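Local coordinates for protein hydroxyglutarate synthase (Oryza sativa, PDB 6W1K) that catalyses the iron(II)-dependent decarboxylation and hydroxylation of 2-oxoadipate to D-2-hydroxyglutarate, a step of lysine catabolism in plant plastids, at residues P38-I43 with S264-A269; Y70-L75 with K96-W101; E77-F82 with P120-S125; E166-S171 with W185-G190. All coordinates share one frame; numbering follows the deposited sequence.

Interaction 1. Residues P38-I43 with S264-A269; sequences PTAKTI and SYIEFA. With NI (nickel (II) ion), chain E; OOG (2-oxoadipic acid), chain F.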
# COMPACT_ATOMS: atom_id res chain seq x y z
N PRO A 38 8.48 13.25 -0.57
CA PRO A 38 8.00 14.62 -0.36
C PRO A 38 6.61 14.89 -0.92
O PRO A 38 5.90 15.76 -0.39
CB PRO A 38 9.05 15.48 -1.10
CG PRO A 38 10.18 14.61 -1.36
CD PRO A 38 9.69 13.20 -1.39
N THR A 39 6.22 14.20 -1.99
CA THR A 39 4.89 14.43 -2.56
C THR A 39 3.81 13.95 -1.60
O THR A 39 2.83 14.66 -1.34
CB THR A 39 4.76 13.71 -3.91
OG1 THR A 39 5.64 14.33 -4.87
CG2 THR A 39 3.32 13.77 -4.41
N ALA A 40 3.97 12.74 -1.06
CA ALA A 40 2.99 12.24 -0.12
C ALA A 40 2.96 13.10 1.13
O ALA A 40 1.89 13.42 1.64
CB ALA A 40 3.33 10.79 0.23
N LYS A 41 4.13 13.48 1.64
CA LYS A 41 4.19 14.31 2.83
C LYS A 41 3.49 15.64 2.60
O LYS A 41 2.77 16.14 3.47
CB LYS A 41 5.64 14.53 3.24
CG LYS A 41 5.85 15.36 4.49
CD LYS A 41 7.34 15.51 4.78
CE LYS A 41 7.60 16.44 5.96
NZ LYS A 41 9.05 16.84 6.07
N THR A 42 3.72 16.26 1.43
CA THR A 42 3.09 17.55 1.17
C THR A 42 1.58 17.42 1.06
O THR A 42 0.84 18.24 1.60
CB THR A 42 3.64 18.17 -0.11
OG1 THR A 42 5.02 18.46 0.09
CG2 THR A 42 2.89 19.48 -0.44
N ILE A 43 1.11 16.41 0.32
CA ILE A 43 -0.32 16.23 0.14
C ILE A 43 -1.01 16.00 1.48
O ILE A 43 -2.10 16.53 1.72
CB ILE A 43 -0.59 15.06 -0.83
CG1 ILE A 43 -0.29 15.50 -2.26
CG2 ILE A 43 -2.07 14.63 -0.79
CD1 ILE A 43 -0.32 14.38 -3.29
N SER A 264 8.01 5.80 -3.41
CA SER A 264 6.63 5.41 -3.15
C SER A 264 5.68 6.50 -3.60
O SER A 264 6.08 7.53 -4.15
CB SER A 264 6.45 5.09 -1.67
OG SER A 264 7.28 4.00 -1.31
N TYR A 265 4.40 6.25 -3.40
CA TYR A 265 3.35 7.16 -3.85
C TYR A 265 2.28 7.17 -2.79
O TYR A 265 2.43 6.55 -1.73
CB TYR A 265 2.80 6.74 -5.21
CG TYR A 265 2.09 5.39 -5.28
CD1 TYR A 265 2.81 4.23 -5.53
CD2 TYR A 265 0.72 5.27 -5.12
CE1 TYR A 265 2.21 3.01 -5.62
CE2 TYR A 265 0.10 4.03 -5.21
CZ TYR A 265 0.87 2.90 -5.46
OH TYR A 265 0.30 1.65 -5.56
N ILE A 266 1.21 7.91 -3.03
CA ILE A 266 0.09 7.95 -2.11
C ILE A 266 -1.20 7.74 -2.89
O ILE A 266 -1.34 8.19 -4.03
CB ILE A 266 0.06 9.28 -1.30
CG1 ILE A 266 -1.07 9.23 -0.25
CG2 ILE A 266 -0.11 10.52 -2.19
CD1 ILE A 266 -0.99 10.33 0.86
N GLU A 267 -2.14 7.01 -2.29
CA GLU A 267 -3.41 6.69 -2.92
C GLU A 267 -4.55 7.36 -2.15
O GLU A 267 -4.39 7.77 -0.99
CB GLU A 267 -3.57 5.16 -3.00
CG GLU A 267 -4.85 4.69 -3.63
CD GLU A 267 -5.15 3.23 -3.30
OE1 GLU A 267 -4.22 2.41 -3.37
OE2 GLU A 267 -6.32 2.89 -2.96
N PHE A 268 -5.66 7.55 -2.86
CA PHE A 268 -6.91 8.09 -2.32
C PHE A 268 -8.05 7.17 -2.73
O PHE A 268 -8.13 6.75 -3.89
CB PHE A 268 -7.13 9.52 -2.82
CG PHE A 268 -5.85 10.26 -3.09
CD1 PHE A 268 -5.04 10.70 -2.05
CD2 PHE A 268 -5.46 10.53 -4.40
CE1 PHE A 268 -3.86 11.39 -2.31
CE2 PHE A 268 -4.29 11.22 -4.67
CZ PHE A 268 -3.48 11.64 -3.63
N ALA A 269 -8.90 6.82 -1.77
CA ALA A 269 -9.92 5.83 -2.03
C ALA A 269 -11.24 6.25 -1.42
O ALA A 269 -11.30 6.78 -0.30
CB ALA A 269 -9.51 4.45 -1.49
NI NI E . -3.64 0.78 -2.59
C2 OOG F . -0.27 -2.16 -4.58
C3 OOG F . -1.26 -1.71 -5.65
C4 OOG F . -2.65 -2.27 -5.35
C6 OOG F . -4.87 -1.20 -4.38
O4 OOG F . -5.60 -1.97 -5.06
O3 OOG F . -5.39 -0.23 -3.78
C5 OOG F . -3.37 -1.45 -4.28
C1 OOG F . 1.18 -1.81 -4.95
O1 OOG F . 2.08 -2.36 -4.41
O2 OOG F . 1.47 -0.86 -5.92
O5 OOG F . -2.78 -1.01 -3.36
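Ile266, Ile43 and Ala40 form the apolar seam that lays helix 38-51 against the outer side of strand 258-271, part of the mixed sheet of this member of the glyoxalase (VOC) clan. Over residues 38-43 and 265-269 the two axes approach to 7.5 Å, at 41°. Ala40 sits where the backbones come nearest, its CB 3.9 Å from Ile266 CB; the small methyl lets the helix settle close to the branch point of the isoleucine. One turn on, Ile43 reaches out with both branches: CD1 lies 4.0 Å from CG2 of Ile266, while CG2, placed anti to the backbone N by a chi1 of -75°, approaches CE1 of Phe268 at 4.0 Å. Tyr265 and Glu267, the residues flanking Ile266, send their side chains to the other side, into the active site. Tyr265 gives its hydroxyl to the substrate carboxylate, and Glu267, extended with CG anti to the backbone N (chi1 179°), completes with His59 and His195 the protein ligands of the metal, nickel in this crystal and iron in the working enzyme. Gln241 bonds the other carboxylate oxygen, Glu267 OE2, leaving OE1 to bind nickel at 1.9 Å.

Interaction 2. Residues Y70-L75 with K96-W101; sequences YGIKSL and KLRALW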
# COMPACT_ATOMS: atom_id res chain seq x y z
N TYR A 70 10.68 -15.04 1.29
CA TYR A 70 10.75 -13.57 1.29
C TYR A 70 9.44 -12.91 0.89
O TYR A 70 9.37 -11.67 0.81
CB TYR A 70 11.92 -13.12 0.38
CG TYR A 70 13.23 -13.07 1.16
CD1 TYR A 70 13.95 -14.23 1.44
CD2 TYR A 70 13.69 -11.87 1.71
CE1 TYR A 70 15.09 -14.18 2.23
CE2 TYR A 70 14.83 -11.82 2.50
CZ TYR A 70 15.51 -12.97 2.77
OH TYR A 70 16.64 -12.89 3.54
N GLY A 71 8.39 -13.69 0.66
CA GLY A 71 7.14 -13.20 0.09
C GLY A 71 6.15 -12.70 1.11
O GLY A 71 6.51 -12.18 2.17
N ILE A 72 4.87 -12.83 0.77
CA ILE A 72 3.80 -12.28 1.59
C ILE A 72 3.96 -12.72 3.05
O ILE A 72 3.81 -11.92 3.97
CB ILE A 72 2.44 -12.69 1.03
CG1 ILE A 72 2.21 -12.02 -0.32
CG2 ILE A 72 1.33 -12.30 1.98
CD1 ILE A 72 1.10 -12.66 -1.11
N LYS A 73 4.31 -13.99 3.27
CA LYS A 73 4.33 -14.51 4.63
C LYS A 73 5.36 -13.81 5.51
O LYS A 73 5.20 -13.78 6.74
CB LYS A 73 4.59 -16.01 4.59
CG LYS A 73 5.94 -16.37 4.00
CD LYS A 73 6.29 -17.83 4.26
CE LYS A 73 5.81 -18.73 3.16
NZ LYS A 73 6.68 -19.93 3.00
N SER A 74 6.41 -13.22 4.91
CA SER A 74 7.47 -12.61 5.70
C SER A 74 6.97 -11.36 6.41
O SER A 74 7.50 -11.01 7.48
CB SER A 74 8.68 -12.30 4.80
OG SER A 74 8.45 -11.20 3.94
N LEU A 75 5.96 -10.70 5.88
CA LEU A 75 5.31 -9.60 6.58
C LEU A 75 4.00 -9.99 7.23
O LEU A 75 3.63 -9.40 8.25
CB LEU A 75 5.01 -8.45 5.62
CG LEU A 75 6.13 -7.45 5.40
CD1 LEU A 75 5.70 -6.60 4.19
CD2 LEU A 75 6.38 -6.64 6.65
N LYS A 96 2.63 -11.15 -13.13
CA LYS A 96 3.21 -12.27 -12.39
C LYS A 96 3.25 -11.97 -10.89
O LYS A 96 4.26 -12.19 -10.22
CB LYS A 96 4.60 -12.62 -12.92
CG LYS A 96 4.62 -12.73 -14.47
CD LYS A 96 5.71 -13.61 -15.05
CE LYS A 96 5.67 -13.63 -16.61
NZ LYS A 96 6.60 -14.66 -17.15
N LEU A 97 2.12 -11.48 -10.36
CA LEU A 97 1.99 -11.13 -8.96
C LEU A 97 0.80 -11.86 -8.32
O LEU A 97 -0.16 -12.22 -8.99
CB LEU A 97 1.76 -9.62 -8.79
CG LEU A 97 2.67 -8.65 -9.55
CD1 LEU A 97 2.15 -7.21 -9.43
CD2 LEU A 97 4.09 -8.78 -9.03
N ARG A 98 0.89 -12.04 -7.02
CA ARG A 98 -0.21 -12.53 -6.18
C ARG A 98 -0.26 -11.56 -5.01
O ARG A 98 0.77 -11.00 -4.63
CB ARG A 98 0.06 -13.97 -5.72
CG ARG A 98 -0.84 -14.48 -4.64
CD ARG A 98 -0.54 -15.96 -4.33
NE ARG A 98 0.59 -16.12 -3.42
CZ ARG A 98 0.49 -16.26 -2.10
NH1 ARG A 98 -0.70 -16.28 -1.50
NH2 ARG A 98 1.59 -16.38 -1.36
N ALA A 99 -1.46 -11.32 -4.47
CA ALA A 99 -1.61 -10.43 -3.34
C ALA A 99 -2.65 -11.00 -2.38
O ALA A 99 -3.53 -11.74 -2.78
CB ALA A 99 -2.03 -9.02 -3.77
N LEU A 100 -2.52 -10.64 -1.11
CA LEU A 100 -3.49 -10.95 -0.07
C LEU A 100 -3.72 -9.68 0.72
O LEU A 100 -2.78 -8.92 0.95
CB LEU A 100 -2.97 -12.02 0.85
CG LEU A 100 -3.86 -12.85 1.76
CD1 LEU A 100 -4.92 -13.57 0.99
CD2 LEU A 100 -2.94 -13.85 2.48
N TRP A 101 -4.94 -9.44 1.14
CA TRP A 101 -5.17 -8.32 2.04
C TRP A 101 -5.66 -8.84 3.39
O TRP A 101 -6.09 -9.99 3.52
CB TRP A 101 -6.13 -7.32 1.42
CG TRP A 101 -7.58 -7.65 1.37
CD1 TRP A 101 -8.25 -8.38 0.42
CD2 TRP A 101 -8.58 -7.18 2.29
NE1 TRP A 101 -9.60 -8.39 0.69
CE2 TRP A 101 -9.82 -7.68 1.85
CE3 TRP A 101 -8.53 -6.40 3.45
CZ2 TRP A 101 -11.02 -7.41 2.52
CZ3 TRP A 101 -9.74 -6.11 4.11
CH2 TRP A 101 -10.96 -6.62 3.64
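Apolar contact is concentrated on Ile72, whose side chain points from the first turn of helix 72-81 onto strand 97-103. A chi1 of -67° with an extended chi2 carries CD1 to the strand backbone, 4.1 Å from Leu100 N and 4.2 Å from Ala99 CA. The other branch, CG2, looks along the strand to Leu100 CB at 4.5 Å. Ala99 turns its methyl away, to the side of the sheet that faces the substrate. Helix 72-81 thus packs on the outer face of the mixed sheet whose inner face forms the active site, in keeping with the glyoxalase clan. A methyl also covers a charged plane: Ile72 CD1 rests above the centre of the Arg98 guanidinium, 3.8 Å from CZ. A bend at chi3 (82°) folds the arginine back under the isoleucine. Among polar links, Glu126 joins the two segments, pairing through OE2 with Arg98 NH2 and accepting the backbone N-H of Ile72 at OE1. Without the guanidinium, as with an alanine at Arg98, Glu126 would probably lose its charged mate and Ile72 CD1 the flat surface beneath it. Gly71 O accepts bonds from both Ser74 N and Ser74 OG, the latter at 2.8 Å.

Interaction 3. Residues E77-F82 with P120-S125; sequences EFFTDF and PRIFIS. With OOG (2-oxoadipic acid), chain F.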
# COMPACT_ATOMS: atom_id res chain seq x y z
N GLU A 77 2.98 -12.41 8.99
CA GLU A 77 3.04 -12.94 10.36
C GLU A 77 3.07 -11.83 11.41
O GLU A 77 2.52 -11.99 12.51
CB GLU A 77 4.28 -13.83 10.48
CG GLU A 77 4.29 -14.77 11.64
CD GLU A 77 5.69 -15.35 11.92
OE1 GLU A 77 5.92 -15.73 13.09
OE2 GLU A 77 6.55 -15.40 10.99
N PHE A 78 3.76 -10.73 11.13
CA PHE A 78 3.71 -9.60 12.03
C PHE A 78 2.27 -9.13 12.23
O PHE A 78 1.80 -8.99 13.37
CB PHE A 78 4.55 -8.44 11.49
CG PHE A 78 4.33 -7.13 12.24
CD1 PHE A 78 4.73 -7.00 13.56
CD2 PHE A 78 3.68 -6.08 11.63
CE1 PHE A 78 4.53 -5.81 14.27
CE2 PHE A 78 3.46 -4.89 12.32
CZ PHE A 78 3.86 -4.75 13.65
N PHE A 79 1.56 -8.88 11.13
CA PHE A 79 0.21 -8.32 11.23
C PHE A 79 -0.75 -9.30 11.88
O PHE A 79 -1.59 -8.89 12.70
CB PHE A 79 -0.31 -7.84 9.86
CG PHE A 79 0.47 -6.67 9.34
CD1 PHE A 79 0.30 -5.41 9.89
CD2 PHE A 79 1.42 -6.84 8.34
CE1 PHE A 79 1.02 -4.35 9.49
CE2 PHE A 79 2.17 -5.77 7.95
CZ PHE A 79 1.96 -4.53 8.51
N THR A 80 -0.65 -10.60 11.56
CA THR A 80 -1.53 -11.57 12.23
C THR A 80 -1.15 -11.77 13.70
O THR A 80 -2.03 -12.09 14.50
CB THR A 80 -1.55 -12.92 11.50
OG1 THR A 80 -0.24 -13.47 11.40
CG2 THR A 80 -2.14 -12.73 10.09
N ASP A 81 0.11 -11.56 14.09
CA ASP A 81 0.46 -11.49 15.51
C ASP A 81 -0.28 -10.34 16.23
O ASP A 81 -0.57 -10.43 17.42
CB ASP A 81 1.96 -11.29 15.69
CG ASP A 81 2.80 -12.56 15.44
OD1 ASP A 81 2.25 -13.68 15.34
OD2 ASP A 81 4.04 -12.39 15.35
N PHE A 82 -0.60 -9.27 15.52
CA PHE A 82 -1.36 -8.15 16.05
C PHE A 82 -2.80 -8.12 15.53
O PHE A 82 -3.39 -7.06 15.31
CB PHE A 82 -0.58 -6.86 15.78
CG PHE A 82 0.65 -6.77 16.64
CD1 PHE A 82 0.55 -6.41 17.99
CD2 PHE A 82 1.90 -7.14 16.15
CE1 PHE A 82 1.66 -6.40 18.85
CE2 PHE A 82 3.02 -7.12 16.98
CZ PHE A 82 2.90 -6.75 18.32
N PRO A 120 -5.42 0.67 9.72
CA PRO A 120 -5.55 0.45 8.28
C PRO A 120 -5.59 -1.04 7.93
O PRO A 120 -5.06 -1.89 8.66
CB PRO A 120 -4.29 1.12 7.72
CG PRO A 120 -3.23 0.92 8.82
CD PRO A 120 -4.05 1.09 10.11
N ARG A 121 -6.30 -1.33 6.85
CA ARG A 121 -6.15 -2.60 6.17
C ARG A 121 -4.72 -2.71 5.67
O ARG A 121 -4.00 -1.72 5.56
CB ARG A 121 -7.15 -2.74 5.01
CG ARG A 121 -8.64 -2.56 5.40
CD ARG A 121 -9.41 -2.31 4.12
NE ARG A 121 -10.82 -1.97 4.29
CZ ARG A 121 -11.28 -0.77 4.60
NH1 ARG A 121 -10.44 0.25 4.77
NH2 ARG A 121 -12.58 -0.59 4.72
N ILE A 122 -4.29 -3.94 5.39
CA ILE A 122 -2.96 -4.17 4.84
C ILE A 122 -3.08 -4.95 3.54
O ILE A 122 -3.79 -5.96 3.48
CB ILE A 122 -2.03 -4.92 5.83
CG1 ILE A 122 -2.03 -4.27 7.21
CG2 ILE A 122 -0.62 -4.97 5.25
CD1 ILE A 122 -1.28 -3.01 7.31
N PHE A 123 -2.40 -4.49 2.49
CA PHE A 123 -2.38 -5.12 1.17
C PHE A 123 -0.92 -5.52 0.92
O PHE A 123 -0.04 -4.66 0.96
CB PHE A 123 -2.89 -4.13 0.10
CG PHE A 123 -3.04 -4.72 -1.27
CD1 PHE A 123 -1.93 -4.94 -2.09
CD2 PHE A 123 -4.31 -5.04 -1.76
CE1 PHE A 123 -2.09 -5.48 -3.38
CE2 PHE A 123 -4.47 -5.58 -3.03
CZ PHE A 123 -3.36 -5.81 -3.84
N ILE A 124 -0.66 -6.82 0.75
CA ILE A 124 0.71 -7.32 0.59
C ILE A 124 0.76 -8.14 -0.69
O ILE A 124 -0.01 -9.10 -0.84
CB ILE A 124 1.19 -8.17 1.77
CG1 ILE A 124 0.98 -7.42 3.09
CG2 ILE A 124 2.65 -8.48 1.58
CD1 ILE A 124 1.27 -8.24 4.34
N SER A 125 1.62 -7.76 -1.60
CA SER A 125 1.77 -8.49 -2.85
C SER A 125 3.14 -9.16 -2.87
O SER A 125 4.04 -8.82 -2.08
CB SER A 125 1.55 -7.56 -4.03
OG SER A 125 2.48 -6.51 -4.03
C2 OOG F . -0.27 -2.16 -4.58
C3 OOG F . -1.26 -1.71 -5.65
C4 OOG F . -2.65 -2.27 -5.35
C6 OOG F . -4.87 -1.20 -4.38
O4 OOG F . -5.60 -1.97 -5.06
O3 OOG F . -5.39 -0.23 -3.78
C5 OOG F . -3.37 -1.45 -4.28
C1 OOG F . 1.18 -1.81 -4.95
O1 OOG F . 2.08 -2.36 -4.41
O2 OOG F . 1.47 -0.86 -5.92
O5 OOG F . -2.78 -1.01 -3.36
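Phe79 and Ile122 are brought together by torsions that send both side chains straight across the gap between helix 72-81 and strand 121-127. In Phe79 a chi1 of -67° sets CG anti to the carbonyl carbon and directs the ring at the strand; in Ile122 CG1 likewise stands anti to the carbonyl carbon, and a chi2 of -74° folds CD1 round so that the whole side chain spreads beneath that ring. CG1 of Ile122 lies 3.9 Å from the centroid of the Phe79 ring and only 19° off its normal, a CH-pi contact over the face. The tightest approach is at the rim, where Phe79 CE1 meets Ile122 CD1 at 3.4 Å, while CG2 of the isoleucine lies under the other side of the ring, 4.0 Å from Phe79 CE2. Phe78 brings its CD2 over the centre of the opposite face, so the ring is held between the two side chains, and Tyr84 adds an edge-to-face contact. Ile124, two residues along the strand, extends the apolar surface with CD1 placed 4.2 Å from Phe79 CD2. Between the two isoleucines, Phe123 points the other way, laying one face of its ring against the substrate, with CE1 3.8 Å from C4 of 2-oxoadipate. The strand therefore separates a hydrophobic layer, backed by helix 72-81, from the ligand pocket, an arrangement consistent with the glyoxalase clan, in which a curved sheet encloses the metal site.

Interaction 4. Residues E166-S171 with W185-G190; sequences EKPIYS and WTLVNG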
# COMPACT_ATOMS: atom_id res chain seq x y z
N GLU A 166 22.25 -7.19 0.09
CA GLU A 166 23.29 -6.20 -0.17
C GLU A 166 22.77 -5.15 -1.14
O GLU A 166 21.84 -5.40 -1.90
CB GLU A 166 24.55 -6.86 -0.74
CG GLU A 166 24.38 -7.45 -2.14
CD GLU A 166 25.69 -8.07 -2.66
OE1 GLU A 166 26.66 -8.16 -1.87
OE2 GLU A 166 25.74 -8.47 -3.85
N LYS A 167 23.39 -3.98 -1.11
CA LYS A 167 23.01 -2.90 -2.01
C LYS A 167 23.17 -3.39 -3.45
O LYS A 167 24.18 -4.01 -3.77
CB LYS A 167 23.90 -1.68 -1.80
CG LYS A 167 23.26 -0.35 -2.12
CD LYS A 167 24.18 0.84 -1.74
CE LYS A 167 23.40 1.93 -0.99
NZ LYS A 167 23.76 3.35 -1.42
N PRO A 168 22.21 -3.14 -4.32
CA PRO A 168 22.29 -3.68 -5.69
C PRO A 168 23.28 -2.93 -6.55
O PRO A 168 23.58 -1.75 -6.31
CB PRO A 168 20.88 -3.50 -6.24
CG PRO A 168 20.06 -2.94 -5.13
CD PRO A 168 20.94 -2.45 -4.05
N ILE A 169 23.83 -3.64 -7.56
CA ILE A 169 24.61 -3.00 -8.62
C ILE A 169 23.65 -2.58 -9.71
O ILE A 169 22.61 -3.21 -9.94
CB ILE A 169 25.73 -3.91 -9.17
CG1 ILE A 169 25.12 -5.11 -9.88
CG2 ILE A 169 26.64 -4.36 -8.04
CD1 ILE A 169 26.12 -6.09 -10.38
N TYR A 170 24.01 -1.51 -10.41
CA TYR A 170 23.10 -0.90 -11.36
C TYR A 170 22.75 -1.87 -12.48
O TYR A 170 21.60 -1.92 -12.92
CB TYR A 170 23.74 0.38 -11.95
CG TYR A 170 22.78 1.12 -12.88
CD1 TYR A 170 21.50 1.40 -12.47
CD2 TYR A 170 23.16 1.52 -14.17
CE1 TYR A 170 20.59 2.06 -13.31
CE2 TYR A 170 22.26 2.20 -15.01
CZ TYR A 170 20.98 2.45 -14.57
OH TYR A 170 20.08 3.11 -15.39
N SER A 171 23.73 -2.63 -12.97
CA SER A 171 23.48 -3.57 -14.06
C SER A 171 22.35 -4.52 -13.70
O SER A 171 21.52 -4.87 -14.55
CB SER A 171 24.74 -4.37 -14.37
OG SER A 171 25.21 -5.06 -13.23
N TRP A 185 11.56 -2.23 -8.55
CA TRP A 185 11.10 -1.45 -7.39
C TRP A 185 11.52 -2.15 -6.09
O TRP A 185 12.09 -1.52 -5.19
CB TRP A 185 9.57 -1.25 -7.42
CG TRP A 185 9.15 -0.25 -6.39
CD1 TRP A 185 8.99 1.09 -6.57
CD2 TRP A 185 8.87 -0.50 -5.00
NE1 TRP A 185 8.67 1.69 -5.41
CE2 TRP A 185 8.56 0.74 -4.42
CE3 TRP A 185 8.84 -1.63 -4.20
CZ2 TRP A 185 8.25 0.89 -3.08
CZ3 TRP A 185 8.50 -1.49 -2.86
CH2 TRP A 185 8.25 -0.23 -2.31
N THR A 186 11.23 -3.44 -5.97
CA THR A 186 11.47 -4.15 -4.73
C THR A 186 12.96 -4.32 -4.46
O THR A 186 13.38 -4.27 -3.30
CB THR A 186 10.74 -5.48 -4.78
OG1 THR A 186 9.39 -5.23 -5.14
CG2 THR A 186 10.70 -6.20 -3.47
N LEU A 187 13.78 -4.46 -5.51
CA LEU A 187 15.21 -4.60 -5.29
C LEU A 187 15.77 -3.40 -4.54
O LEU A 187 16.61 -3.55 -3.64
CB LEU A 187 15.94 -4.77 -6.64
CG LEU A 187 17.43 -5.04 -6.50
CD1 LEU A 187 17.65 -6.41 -5.88
CD2 LEU A 187 18.13 -4.97 -7.88
N VAL A 188 15.31 -2.19 -4.88
CA VAL A 188 15.88 -1.00 -4.28
C VAL A 188 15.04 -0.44 -3.11
O VAL A 188 15.54 0.42 -2.38
CB VAL A 188 16.10 0.11 -5.33
CG1 VAL A 188 17.18 -0.34 -6.33
CG2 VAL A 188 14.83 0.45 -6.07
N ASN A 189 13.82 -0.93 -2.90
CA ASN A 189 12.98 -0.44 -1.80
C ASN A 189 12.68 -1.50 -0.75
O ASN A 189 12.36 -1.15 0.39
CB ASN A 189 11.64 0.12 -2.32
CG ASN A 189 11.80 1.44 -3.09
OD1 ASN A 189 11.95 2.51 -2.50
ND2 ASN A 189 11.79 1.36 -4.41
N GLY A 190 12.72 -2.78 -1.09
CA GLY A 190 12.52 -3.81 -0.09
C GLY A 190 11.14 -3.70 0.54
O GLY A 190 10.13 -3.48 -0.13
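Apolar packing between Pro168 and Leu187 makes up most of this contact. The pyrrolidine ring and the leucine side chain slide past each other in opposite directions, with Pro168 CB 3.5 Å from Leu187 CD2 and Pro168 CG 3.6 Å from Leu187 CG. The leucine leaves its helix with CG anti to the backbone N (chi1 -175°), a setting that swings its isopropyl end over to the proline although the CB starts off obliquely. Val188 joins from the next position, its CG1 4.1 Å from Pro168 CG. Shortening Leu187 to an alanine is likely to open a gap beside the proline ring, taking away the methyl against its CB and leaving mainly the looser touch of Val188. The polar bonds lie within the end of helix 181-189 and around it. Trp185 O receives two bonds from Asn189: one from the backbone N and one from ND2 at 3.0 Å, with a fairly straight N-H...O angle of 154°. The carbonyl lies close to the amide plane of Asn189, whose ND2 also stands over one face of the Trp185 indole and bonds to Pro262 O. Leu187 O, beside the proline, is taken by the indole N-H of Trp165. Pro168 precedes Ile169, the N-cap residue of helix 170-179. Tyr143 of helix 134-147 touches both Pro168 and Leu187, while Val188 rests on Ile261 of strand 258-271, so the contact fits between helices and the start of that long strand.

How the interactions relate
From the N terminus, helix 38-51 opens the widest loop, which closes only when strand 258-271 returns in interaction 1; the other three contacts are nested inside it. Helix 72-81 comes next and serves both interaction 2 and interaction 3, which cross: its start meets strand 97-103 and its end meets strand 121-127. These antiparallel neighbours are joined by a probable hydrogen bond from Leu100 N to Ile124 O. Interaction 4 follows in series, closing a short helical loop, and touches interaction 1 where Trp185 packs on Ser264. Interactions 1 and 3 lie on opposite sides of the chain's centre, and both reach 2-oxoadipate.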